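Local atomic coordinates of oxidoreductase (Ralstonia eutropha, PDB entry 3HJ9), a protein that binds flavin mononucleotide and is probably an FMN-dependent oxidoreductase of the nitroreductase family. Residues 9-13 with 127-131. Numbering follows the deposited sequence.
Sequences PYEPV and GYQDF. With FMN (flavin mononucleotide), chain C; ACT (acetate ion), chain D.
Tyr-10 lays its ring like a lid across the chain at Gln-129 and Asp-130. The bump beneath it is Asp-130 CB, which stands 3.7 Å from the ring centroid in a CH-pi contact, while Gln-129 O comes in obliquely by the root of the side chain, 3.4 Å from Tyr-10 CD1. With CG anti to its own carbonyl carbon (chi1 -62°), the tyrosine reaches over the second segment to an acetate ion, probably picked up from the crystallisation medium (OH to OXT 2.6 Å), which Tyr-89 N of the second subunit also holds. Asp-130 turns its carboxylate 81° from the ring plane; OD2 accepts the flavin N3-H at 2.9 Å and OD1 forms a salt bridge with Arg-185, so each oxygen has its own partner, which limits rotation.

Further along, the backbones make a short, weakly bonded antiparallel pairing: Gln-129 N to Glu-11 O (2.8 Å) and Val-13 N to Gly-127 O (2.9 Å). Between these bonds Pro-12 faces Tyr-128, its CB 4.0 Å from ring atom CE2, while Val-13 CG2 presses on the backbone of 128-129, 3.7 Å from Tyr-128 C. Trp-187 meets both tyrosines edge-to-face. Tyr-10 thus backs Asp-130, the residue that binds flavin N3, at the pyrimidine edge of the pocket in a nitroreductase-family dimer whose FMN is bound by residues of both subunits.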
ATOM      1  N   PRO A   9      21.922  -2.142   9.219  1.00 19.34           N
ATOM      2  CA  PRO A   9      20.795  -2.645   9.975  1.00 18.67           C
ATOM      3  C   PRO A   9      20.718  -1.918  11.326  1.00 18.56           C
ATOM      4  O   PRO A   9      21.760  -1.727  11.971  1.00 16.56           O
ATOM      5  CB  PRO A   9      21.134  -4.134  10.146  1.00 18.65           C
ATOM      6  CG  PRO A   9      22.569  -4.180  10.127  1.00 19.59           C
ATOM      7  CD  PRO A   9      22.997  -3.156   9.144  1.00 19.40           C
ATOM      8  N   TYR A  10      19.506  -1.513  11.719  1.00 18.83           N
ATOM      9  CA  TYR A  10      19.327  -0.738  12.957  1.00 18.04           C
ATOM     10  C   TYR A  10      19.694  -1.522  14.209  1.00 19.08           C
ATOM     11  O   TYR A  10      19.625  -2.759  14.239  1.00 17.74           O
ATOM     12  CB  TYR A  10      17.888  -0.226  13.089  1.00 18.92           C
ATOM     13  CG  TYR A  10      17.454   0.714  11.984  1.00 17.63           C
ATOM     14  CD1 TYR A  10      18.173   1.889  11.708  1.00 17.67           C
ATOM     15  CD2 TYR A  10      16.325   0.445  11.227  1.00 18.17           C
ATOM     16  CE1 TYR A  10      17.764   2.760  10.697  1.00 17.48           C
ATOM     17  CE2 TYR A  10      15.897   1.305  10.213  1.00 18.09           C
ATOM     18  CZ  TYR A  10      16.628   2.451   9.958  1.00 18.16           C
ATOM     19  OH  TYR A  10      16.220   3.269   8.968  1.00 19.20           O
ATOM     20  N   GLU A  11      20.118  -0.783  15.227  1.00 19.55           N
ATOM     21  CA  GLU A  11      20.464  -1.346  16.506  1.00 22.30           C
ATOM     22  C   GLU A  11      19.178  -1.844  17.199  1.00 22.40           C
ATOM     23  O   GLU A  11      18.165  -1.151  17.169  1.00 21.12           O
ATOM     24  CB  GLU A  11      21.164  -0.290  17.359  1.00 24.65           C
ATOM     25  CG  GLU A  11      21.661  -0.774  18.706  1.00 27.38           C
ATOM     26  CD  GLU A  11      22.393   0.300  19.488  1.00 29.99           C
ATOM     27  OE1 GLU A  11      22.353   1.501  19.097  1.00 31.85           O
ATOM     28  OE2 GLU A  11      23.011  -0.065  20.515  1.00 31.83           O
ATOM     29  N   PRO A  12      19.194  -3.080  17.741  1.00 22.28           N
ATOM     30  CA  PRO A  12      18.025  -3.514  18.496  1.00 22.83           C
ATOM     31  C   PRO A  12      17.881  -2.743  19.821  1.00 23.25           C
ATOM     32  O   PRO A  12      18.871  -2.344  20.409  1.00 22.72           O
ATOM     33  CB  PRO A  12      18.298  -5.007  18.755  1.00 22.77           C
ATOM     34  CG  PRO A  12      19.707  -5.218  18.492  1.00 22.81           C
ATOM     35  CD  PRO A  12      20.161  -4.180  17.541  1.00 22.33           C
ATOM     36  N   VAL A  13      16.646  -2.506  20.247  1.00 25.32           N
ATOM     37  CA  VAL A  13      16.351  -1.872  21.531  1.00 26.12           C
ATOM     38  C   VAL A  13      16.097  -3.054  22.456  1.00 27.55           C
ATOM     39  O   VAL A  13      15.105  -3.758  22.304  1.00 28.08           O
ATOM     40  CB  VAL A  13      15.102  -0.950  21.444  1.00 26.39           C
ATOM     41  CG1 VAL A  13      14.672  -0.498  22.825  1.00 26.54           C
ATOM     42  CG2 VAL A  13      15.398   0.236  20.576  1.00 25.94           C
ATOM     43  N   GLY A 127      11.207  -2.628  18.769  1.00 16.59           N
ATOM     44  CA  GLY A 127      12.404  -3.373  19.075  1.00 16.24           C
ATOM     45  C   GLY A 127      13.658  -2.934  18.328  1.00 15.54           C
ATOM     46  O   GLY A 127      14.687  -3.585  18.454  1.00 13.83           O
ATOM     47  N   TYR A 128      13.585  -1.866  17.523  1.00 16.50           N
ATOM     48  CA  TYR A 128      14.755  -1.336  16.816  1.00 16.64           C
ATOM     49  C   TYR A 128      14.842   0.180  16.892  1.00 16.34           C
ATOM     50  O   TYR A 128      13.811   0.868  16.910  1.00 14.63           O
ATOM     51  CB  TYR A 128      14.739  -1.763  15.361  1.00 17.48           C
ATOM     52  CG  TYR A 128      14.994  -3.236  15.193  1.00 17.90           C
ATOM     53  CD1 TYR A 128      13.929  -4.135  15.052  1.00 19.22           C
ATOM     54  CD2 TYR A 128      16.301  -3.742  15.228  1.00 17.48           C
ATOM     55  CE1 TYR A 128      14.162  -5.511  14.894  1.00 19.88           C
ATOM     56  CE2 TYR A 128      16.548  -5.110  15.116  1.00 18.29           C
ATOM     57  CZ  TYR A 128      15.477  -5.978  14.933  1.00 19.25           C
ATOM     58  OH  TYR A 128      15.702  -7.294  14.779  1.00 20.43           O
ATOM     59  N   GLN A 129      16.079   0.674  16.909  1.00 15.06           N
ATOM     60  CA  GLN A 129      16.351   2.099  16.927  1.00 16.88           C
ATOM     61  C   GLN A 129      16.467   2.657  15.497  1.00 18.05           C
ATOM     62  O   GLN A 129      17.557   2.676  14.909  1.00 18.81           O
ATOM     63  CB  GLN A 129      17.597   2.410  17.764  1.00 17.27           C
ATOM     64  CG  GLN A 129      17.965   3.887  17.900  1.00 18.81           C
ATOM     65  CD  GLN A 129      16.815   4.743  18.411  1.00 19.71           C
ATOM     66  OE1 GLN A 129      15.896   5.128  17.665  1.00 17.45           O
ATOM     67  NE2 GLN A 129      16.885   5.075  19.687  1.00 19.96           N
ATOM     68  N   ASP A 130      15.328   3.103  14.972  1.00 17.30           N
ATOM     69  CA  ASP A 130      15.220   3.727  13.641  1.00 18.74           C
ATOM     70  C   ASP A 130      15.040   5.257  13.707  1.00 18.38           C
ATOM     71  O   ASP A 130      14.617   5.870  12.736  1.00 19.19           O
ATOM     72  CB  ASP A 130      14.127   3.040  12.803  1.00 18.23           C
ATOM     73  CG  ASP A 130      12.730   3.185  13.398  1.00 19.51           C
ATOM     74  OD1 ASP A 130      12.600   3.806  14.457  1.00 18.45           O
ATOM     75  OD2 ASP A 130      11.754   2.646  12.812  1.00 17.80           O
ATOM     76  N   PHE A 131      15.388   5.852  14.853  1.00 18.88           N
ATOM     77  CA  PHE A 131      15.347   7.287  15.063  1.00 18.96           C
ATOM     78  C   PHE A 131      13.973   7.946  14.813  1.00 20.02           C
ATOM     79  O   PHE A 131      13.895   9.084  14.352  1.00 22.71           O
ATOM     80  CB  PHE A 131      16.468   7.933  14.251  1.00 18.53           C
ATOM     81  CG  PHE A 131      17.800   7.221  14.401  1.00 18.92           C
ATOM     82  CD1 PHE A 131      18.586   7.397  15.541  1.00 18.67           C
ATOM     83  CD2 PHE A 131      18.244   6.318  13.411  1.00 19.79           C
ATOM     84  CE1 PHE A 131      19.803   6.705  15.687  1.00 18.69           C
ATOM     85  CE2 PHE A 131      19.450   5.638  13.541  1.00 19.71           C
ATOM     86  CZ  PHE A 131      20.254   5.849  14.679  1.00 18.96           C
TER
HETATM   87  N1  FMN C 300      11.202   4.342   8.141  1.00 21.46           N
HETATM   88  C2  FMN C 300      11.762   4.204   9.398  1.00 23.43           C
HETATM   89  O2  FMN C 300      12.178   5.194  10.005  1.00 24.15           O
HETATM   90  N3  FMN C 300      11.832   2.939   9.976  1.00 24.40           N
HETATM   91  C4  FMN C 300      11.386   1.815   9.292  1.00 23.34           C
HETATM   92  O4  FMN C 300      11.472   0.714   9.854  1.00 23.41           O
HETATM   93  C4A FMN C 300      10.821   1.956   8.014  1.00 22.28           C
HETATM   94  N5  FMN C 300      10.356   0.859   7.315  1.00 22.79           N
HETATM   95  C5A FMN C 300       9.730   1.011   6.088  1.00 23.11           C
HETATM   96  C6  FMN C 300       9.252  -0.131   5.457  1.00 23.28           C
HETATM   97  C7  FMN C 300       8.632  -0.026   4.203  1.00 23.42           C
HETATM   98  C7M FMN C 300       8.118  -1.266   3.526  1.00 23.65           C
HETATM   99  C8  FMN C 300       8.507   1.218   3.573  1.00 23.29           C
HETATM  100  C8M FMN C 300       7.866   1.320   2.222  1.00 21.55           C
HETATM  101  C9  FMN C 300       9.008   2.373   4.204  1.00 22.58           C
HETATM  102  C9A FMN C 300       9.627   2.286   5.472  1.00 22.01           C
HETATM  103  N10 FMN C 300      10.122   3.389   6.171  1.00 22.52           N
HETATM  104  C10 FMN C 300      10.730   3.231   7.432  1.00 22.69           C
HETATM  105  C1' FMN C 300       9.984   4.792   5.648  1.00 23.00           C
HETATM  106  C2' FMN C 300      11.033   5.178   4.641  1.00 24.34           C
HETATM  107  O2' FMN C 300      12.287   5.360   5.267  1.00 23.54           O
HETATM  108  C3' FMN C 300      10.561   6.450   3.951  1.00 25.31           C
HETATM  109  O3' FMN C 300       9.447   6.112   3.152  1.00 26.58           O
HETATM  110  C4' FMN C 300      11.713   7.023   3.104  1.00 25.85           C
HETATM  111  O4' FMN C 300      12.576   7.702   4.009  1.00 26.29           O
HETATM  112  C5' FMN C 300      11.253   7.963   1.999  1.00 25.83           C
HETATM  113  O5' FMN C 300      10.641   9.081   2.639  1.00 26.25           O
HETATM  114  P   FMN C 300       9.150   9.500   2.254  1.00 27.45           P
HETATM  115  O1P FMN C 300       8.896   9.492   0.770  1.00 25.02           O
HETATM  116  O2P FMN C 300       8.204   8.504   2.901  1.00 25.37           O
HETATM  117  O3P FMN C 300       8.924  10.909   2.803  1.00 25.80           O
HETATM  118  C   ACT D 223      13.790   2.259   6.374  1.00 31.24           C
HETATM  119  O   ACT D 223      13.437   3.113   5.544  1.00 29.35           O
HETATM  120  OXT ACT D 223      14.183   2.728   7.476  1.00 31.90           O
HETATM  121  CH3 ACT D 223      13.695   0.790   6.085  1.00 29.64           C
HETATM  122  O   HOH W   1      15.412   6.263  10.336  1.00 24.27           O
HETATM  123  O   HOH W   2      20.162   2.049  14.949  1.00 14.75           O